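Leucine aminopeptidase 2 (Saccharomyces cerevisiae, PDB 2XQ0) acts as a zinc-dependent aminopeptidase of the M1 family that preferentially cleaves di- and tripeptides and has a low epoxide hydrolase activity in vitro. Local coordinates at residues L37-E42 with L127-S132; D65-D70 with D110-N115. All coordinates share one frame; numbering follows the deposited sequence.

From the N terminus, strand 28-40 comes first and carries 37-42, the first half of contact 1, at its end. The chain then returns along strand 45-56 and reaches 65-70 on strand 66-69. Contact 2 closes when strand 111-120 brings in 110-115, after 39 intervening residues without helix. Strand 127-130 follows and closes contact 1, so the shorter loop lies wholly within the longer one of 84 residues. Contact 2 joins two strands of the large mixed sheet, whereas contact 1 ties that sheet to a smaller four-stranded antiparallel one. Their centres are about 29 Å apart, and both belong to the M1 N-terminal domain.

Contact 1 of 2, residues L37-E42 with L127-S132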
loop_
_atom_site.group_PDB
_atom_site.type_symbol
_atom_site.label_atom_id
_atom_site.label_comp_id
_atom_site.label_asym_id
_atom_site.label_seq_id
_atom_site.Cartn_x
_atom_site.Cartn_y
_atom_site.Cartn_z
ATOM N N LEU A 37 4.203 -25.196 7.041
ATOM C CA LEU A 37 5.390 -24.420 7.366
ATOM C C LEU A 37 5.774 -24.479 8.832
ATOM O O LEU A 37 4.957 -24.758 9.706
ATOM C CB LEU A 37 5.195 -22.945 6.965
ATOM C CG LEU A 37 4.764 -22.675 5.515
ATOM C CD1 LEU A 37 4.381 -21.202 5.350
ATOM C CD2 LEU A 37 5.847 -23.077 4.510
ATOM N N SER A 38 7.043 -24.185 9.081
ATOM C CA SER A 38 7.566 -24.079 10.425
ATOM C C SER A 38 8.414 -22.812 10.513
ATOM O O SER A 38 9.270 -22.572 9.672
ATOM C CB SER A 38 8.408 -25.321 10.753
ATOM O OG SER A 38 8.896 -25.253 12.081
ATOM N N VAL A 39 8.175 -22.016 11.544
ATOM C CA VAL A 39 8.894 -20.772 11.764
ATOM C C VAL A 39 10.002 -20.962 12.788
ATOM O O VAL A 39 9.738 -21.364 13.915
ATOM C CB VAL A 39 7.946 -19.705 12.328
ATOM C CG1 VAL A 39 8.731 -18.501 12.803
ATOM C CG2 VAL A 39 6.874 -19.337 11.299
ATOM N N SER A 40 11.234 -20.650 12.401
ATOM C CA SER A 40 12.376 -20.776 13.292
ATOM C C SER A 40 13.009 -19.423 13.511
ATOM O O SER A 40 13.718 -18.934 12.637
ATOM C CB SER A 40 13.430 -21.727 12.715
ATOM O OG SER A 40 14.593 -21.748 13.538
ATOM N N PHE A 41 12.755 -18.839 14.685
ATOM C CA PHE A 41 13.369 -17.575 15.100
ATOM C C PHE A 41 14.857 -17.762 15.324
ATOM O O PHE A 41 15.653 -16.855 15.093
ATOM C CB PHE A 41 12.694 -17.024 16.368
ATOM C CG PHE A 41 11.241 -16.670 16.166
ATOM C CD1 PHE A 41 10.882 -15.451 15.610
ATOM C CD2 PHE A 41 10.240 -17.565 16.509
ATOM C CE1 PHE A 41 9.546 -15.126 15.401
ATOM C CE2 PHE A 41 8.907 -17.255 16.301
ATOM C CZ PHE A 41 8.558 -16.030 15.750
ATOM N N GLU A 42 15.225 -18.951 15.771
ATOM C CA GLU A 42 16.626 -19.302 15.957
ATOM C C GLU A 42 17.416 -19.125 14.664
ATOM O O GLU A 42 18.500 -18.535 14.667
ATOM C CB GLU A 42 16.757 -20.745 16.446
ATOM C CG GLU A 42 18.177 -21.143 16.782
ATOM C CD GLU A 42 18.379 -22.643 16.751
ATOM O OE1 GLU A 42 19.516 -23.103 17.011
ATOM O OE2 GLU A 42 17.397 -23.364 16.461
ATOM N N LEU A 127 10.587 -11.327 4.189
ATOM C CA LEU A 127 10.388 -11.331 5.629
ATOM C C LEU A 127 11.246 -10.304 6.327
ATOM O O LEU A 127 12.355 -9.996 5.881
ATOM C CB LEU A 127 10.697 -12.725 6.210
ATOM C CG LEU A 127 9.807 -13.862 5.678
ATOM C CD1 LEU A 127 10.396 -15.244 6.035
ATOM C CD2 LEU A 127 8.355 -13.729 6.172
ATOM N N GLN A 128 10.731 -9.766 7.424
ATOM C CA GLN A 128 11.590 -9.080 8.374
ATOM C C GLN A 128 11.547 -9.820 9.724
ATOM O O GLN A 128 10.468 -10.184 10.213
ATOM C CB GLN A 128 11.221 -7.600 8.560
ATOM C CG GLN A 128 12.293 -6.866 9.432
ATOM C CD GLN A 128 11.890 -5.467 9.890
ATOM O OE1 GLN A 128 10.784 -4.997 9.620
ATOM N NE2 GLN A 128 12.799 -4.793 10.587
ATOM N N TRP A 129 12.720 -10.064 10.306
ATOM C CA TRP A 129 12.806 -10.737 11.605
ATOM C C TRP A 129 13.280 -9.758 12.643
ATOM O O TRP A 129 14.242 -9.035 12.406
ATOM C CB TRP A 129 13.806 -11.904 11.564
ATOM C CG TRP A 129 13.472 -12.971 10.558
ATOM C CD1 TRP A 129 13.805 -12.987 9.241
ATOM C CD2 TRP A 129 12.739 -14.177 10.804
ATOM N NE1 TRP A 129 13.323 -14.133 8.643
ATOM C CE2 TRP A 129 12.663 -14.878 9.582
ATOM C CE3 TRP A 129 12.137 -14.730 11.940
ATOM C CZ2 TRP A 129 12.016 -16.104 9.461
ATOM C CZ3 TRP A 129 11.493 -15.951 11.819
ATOM C CH2 TRP A 129 11.444 -16.628 10.586
ATOM N N LEU A 130 12.612 -9.743 13.794
ATOM C CA LEU A 130 13.082 -8.994 14.951
ATOM C C LEU A 130 13.387 -9.934 16.108
ATOM O O LEU A 130 12.620 -10.859 16.375
ATOM C CB LEU A 130 12.032 -7.968 15.390
ATOM C CG LEU A 130 11.823 -6.784 14.448
ATOM C CD1 LEU A 130 10.713 -7.076 13.460
ATOM C CD2 LEU A 130 11.496 -5.538 15.235
ATOM N N ASN A 131 14.502 -9.700 16.792
ATOM C CA ASN A 131 14.839 -10.464 17.997
ATOM C C ASN A 131 14.288 -9.838 19.286
ATOM O O ASN A 131 13.767 -8.723 19.263
ATOM C CB ASN A 131 16.352 -10.665 18.108
ATOM C CG ASN A 131 17.112 -9.354 18.209
ATOM O OD1 ASN A 131 16.719 -8.453 18.951
ATOM N ND2 ASN A 131 18.207 -9.245 17.467
ATOM N N SER A 132 14.415 -10.577 20.394
ATOM C CA SER A 132 13.912 -10.181 21.728
ATOM C C SER A 132 14.183 -8.736 22.137
ATOM O O SER A 132 13.354 -8.105 22.790
ATOM C CB SER A 132 14.493 -11.095 22.822
ATOM O OG SER A 132 13.903 -12.387 22.818
#
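The six-membered ring of Trp-129 turns its edge toward one face of Phe-41, an offset edge-to-face pair with planes at 88° and centroids 5.8 Å apart. Phe-41 CD1 lies in the indole plane, 3.9 Å from Trp-129 CZ3. Val-39 also lies over a face of the Phe-41 ring, its CG1 standing 3.7 Å above the plane toward the rim. That methyl also borders the indole edge, 3.9 Å from Trp-129 CZ3, because chi1 of 169° sets CG1 trans to the valine nitrogen. Ser-40 O touches Trp-129 CZ3 at 3.8 Å, while Ser-40 OG is hydrogen-bonded to Lys-43 N. A broad indole suits this place: Phe-41 CA and Trp-129 CA stay 7.7 Å apart, and the long, flat indole is able to span them. Putting an alanine in place of Trp-129 would probably strip Phe-41 and Val-39 of their shared aromatic partner and leave a gap between the end of strand 28-40 and strand 127-130. Ile-46 of strand 45-56 and Val-142 of strand 141-144 also touch the indole, one from each sheet. The result is an edge-to-face aromatic contact joining the large mixed sheet to outermost strand 127-130 of the small antiparallel sheet in the M1 N-terminal domain.

Contact 2 of 2, residues D65-D70 with D110-N115; sequences DELHLD and DNFTLN
The first torsions bring Phe-112 and Leu-67 together: Phe-112 holds CG between its backbone N and carbonyl carbon (chi1 66°), and Leu-67 departs from a staggered position at chi1 -102°. The two side chains come from opposite directions, and Leu-67 CD2 reaches Phe-112 CZ at 3.6 Å, an oblique approach to the ring. At its edge, the ring has the carbonyl oxygen of Asp-110 in its plane. Leu-114 then extends CD2 to within 4.3 Å of Leu-67 CG. Leu-69, one alternation further along the strand, meets Leu-114 tip to tip, with Leu-69 CD1 and Leu-114 CD2 4.2 Å apart. Leucine suits these buried places: a single methyl, Leu-114 CD2, lies against both Leu-67 and Leu-69. On the other side of strand 66-69, His-68 NE2 donates to Glu-66 OE2 at 3.0 Å, nearly straight, on the anti side of the carboxylate but tilted out of its plane. The axes of segments 66-69 and 111-115 approach to 11.6 Å, their directions 45° apart, so side chains alone bridge them. Strands 101-104, 84-90 and 74-81 lie between them in one mixed sheet; Ile-103 touches Leu-67 and Leu-114, and Phe-28 of strand 28-40 and Leu-54 of strand 45-56 also reach this cluster.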
loop_
_atom_site.group_PDB
_atom_site.type_symbol
_atom_site.label_atom_id
_atom_site.label_comp_id
_atom_site.label_asym_id
_atom_site.label_seq_id
_atom_site.Cartn_x
_atom_site.Cartn_y
_atom_site.Cartn_z
ATOM N N ASP A 65 7.521 -31.819 -21.500
ATOM C CA ASP A 65 6.601 -31.015 -20.700
ATOM C C ASP A 65 7.178 -30.730 -19.315
ATOM O O ASP A 65 7.537 -31.646 -18.574
ATOM C CB ASP A 65 5.243 -31.696 -20.569
ATOM C CG ASP A 65 4.116 -30.700 -20.451
ATOM O OD1 ASP A 65 3.270 -30.849 -19.543
ATOM O OD2 ASP A 65 4.091 -29.752 -21.265
ATOM N N GLU A 66 7.268 -29.449 -18.976
ATOM C CA GLU A 66 7.889 -29.036 -17.730
ATOM C C GLU A 66 7.005 -28.068 -16.963
ATOM O O GLU A 66 6.215 -27.334 -17.558
ATOM C CB GLU A 66 9.230 -28.360 -18.007
ATOM C CG GLU A 66 10.351 -29.298 -18.403
ATOM C CD GLU A 66 11.594 -28.548 -18.841
ATOM O OE1 GLU A 66 12.680 -29.170 -18.902
ATOM O OE2 GLU A 66 11.483 -27.333 -19.122
ATOM N N LEU A 67 7.150 -28.090 -15.643
ATOM C CA LEU A 67 6.603 -27.062 -14.763
ATOM C C LEU A 67 7.706 -26.045 -14.598
ATOM O O LEU A 67 8.848 -26.425 -14.367
ATOM C CB LEU A 67 6.335 -27.636 -13.373
ATOM C CG LEU A 67 4.957 -28.030 -12.846
ATOM C CD1 LEU A 67 3.968 -26.875 -12.953
ATOM C CD2 LEU A 67 4.445 -29.263 -13.557
ATOM N N HIS A 68 7.373 -24.763 -14.701
ATOM C CA HIS A 68 8.320 -23.698 -14.424
ATOM C C HIS A 68 7.698 -22.859 -13.311
ATOM O O HIS A 68 6.606 -22.308 -13.479
ATOM C CB HIS A 68 8.505 -22.789 -15.637
ATOM C CG HIS A 68 9.194 -23.436 -16.794
ATOM N ND1 HIS A 68 9.312 -22.824 -18.021
ATOM C CD2 HIS A 68 9.794 -24.645 -16.917
ATOM C CE1 HIS A 68 9.962 -23.619 -18.851
ATOM N NE2 HIS A 68 10.265 -24.732 -18.204
ATOM N N LEU A 69 8.381 -22.761 -12.177
ATOM C CA LEU A 69 7.894 -21.913 -11.081
ATOM C C LEU A 69 8.886 -20.793 -10.762
ATOM O O LEU A 69 10.078 -20.874 -11.106
ATOM C CB LEU A 69 7.579 -22.737 -9.820
ATOM C CG LEU A 69 6.514 -23.853 -9.829
ATOM C CD1 LEU A 69 6.230 -24.374 -8.424
ATOM C CD2 LEU A 69 5.228 -23.405 -10.431
ATOM N N ASP A 70 8.376 -19.748 -10.109
ATOM C CA ASP A 70 9.159 -18.595 -9.688
ATOM C C ASP A 70 9.790 -18.950 -8.352
ATOM O O ASP A 70 9.144 -19.567 -7.527
ATOM C CB ASP A 70 8.216 -17.403 -9.429
ATOM C CG ASP A 70 7.692 -16.754 -10.702
ATOM O OD1 ASP A 70 8.522 -16.256 -11.488
ATOM O OD2 ASP A 70 6.445 -16.681 -10.883
ATOM N N ASP A 110 -3.820 -35.496 -16.308
ATOM C CA ASP A 110 -3.904 -34.043 -16.425
ATOM C C ASP A 110 -3.967 -33.393 -15.052
ATOM O O ASP A 110 -3.351 -32.348 -14.826
ATOM C CB ASP A 110 -5.116 -33.627 -17.258
ATOM C CG ASP A 110 -4.869 -33.749 -18.749
ATOM O OD1 ASP A 110 -3.830 -34.328 -19.144
ATOM O OD2 ASP A 110 -5.718 -33.262 -19.526
ATOM N N ASN A 111 -4.716 -34.018 -14.143
ATOM C CA ASN A 111 -4.782 -33.589 -12.750
ATOM C C ASN A 111 -3.695 -34.274 -11.933
ATOM O O ASN A 111 -3.527 -35.496 -12.015
ATOM C CB ASN A 111 -6.153 -33.899 -12.139
ATOM C CG ASN A 111 -7.230 -32.957 -12.617
ATOM O OD1 ASN A 111 -7.670 -32.075 -11.878
ATOM N ND2 ASN A 111 -7.662 -33.134 -13.858
ATOM N N PHE A 112 -2.955 -33.494 -11.148
ATOM C CA PHE A 112 -1.849 -34.057 -10.381
ATOM C C PHE A 112 -1.513 -33.203 -9.164
ATOM O O PHE A 112 -1.938 -32.046 -9.057
ATOM C CB PHE A 112 -0.618 -34.296 -11.274
ATOM C CG PHE A 112 0.017 -33.024 -11.818
ATOM C CD1 PHE A 112 1.126 -32.467 -11.197
ATOM C CD2 PHE A 112 -0.480 -32.408 -12.958
ATOM C CE1 PHE A 112 1.733 -31.317 -11.696
ATOM C CE2 PHE A 112 0.118 -31.249 -13.468
ATOM C CZ PHE A 112 1.228 -30.699 -12.831
ATOM N N THR A 113 -0.775 -33.795 -8.232
ATOM C CA THR A 113 -0.361 -33.104 -7.028
ATOM C C THR A 113 1.138 -32.861 -7.081
ATOM O O THR A 113 1.916 -33.765 -7.437
ATOM C CB THR A 113 -0.706 -33.930 -5.788
ATOM O OG1 THR A 113 -2.129 -34.079 -5.705
ATOM C CG2 THR A 113 -0.205 -33.248 -4.527
ATOM N N LEU A 114 1.532 -31.633 -6.743
ATOM C CA LEU A 114 2.935 -31.217 -6.746
ATOM C C LEU A 114 3.368 -30.772 -5.354
ATOM O O LEU A 114 2.799 -29.832 -4.795
ATOM C CB LEU A 114 3.134 -30.077 -7.737
ATOM C CG LEU A 114 4.474 -29.350 -7.626
ATOM C CD1 LEU A 114 5.624 -30.305 -7.895
ATOM C CD2 LEU A 114 4.523 -28.170 -8.569
ATOM N N ASN A 115 4.360 -31.456 -4.786
ATOM C CA ASN A 115 4.892 -31.080 -3.483
ATOM C C ASN A 115 6.355 -30.655 -3.579
ATOM O O ASN A 115 7.190 -31.358 -4.151
ATOM C CB ASN A 115 4.739 -32.221 -2.471
ATOM C CG ASN A 115 5.227 -31.840 -1.076
ATOM O OD1 ASN A 115 6.380 -32.078 -0.721
ATOM N ND2 ASN A 115 4.351 -31.251 -0.287
#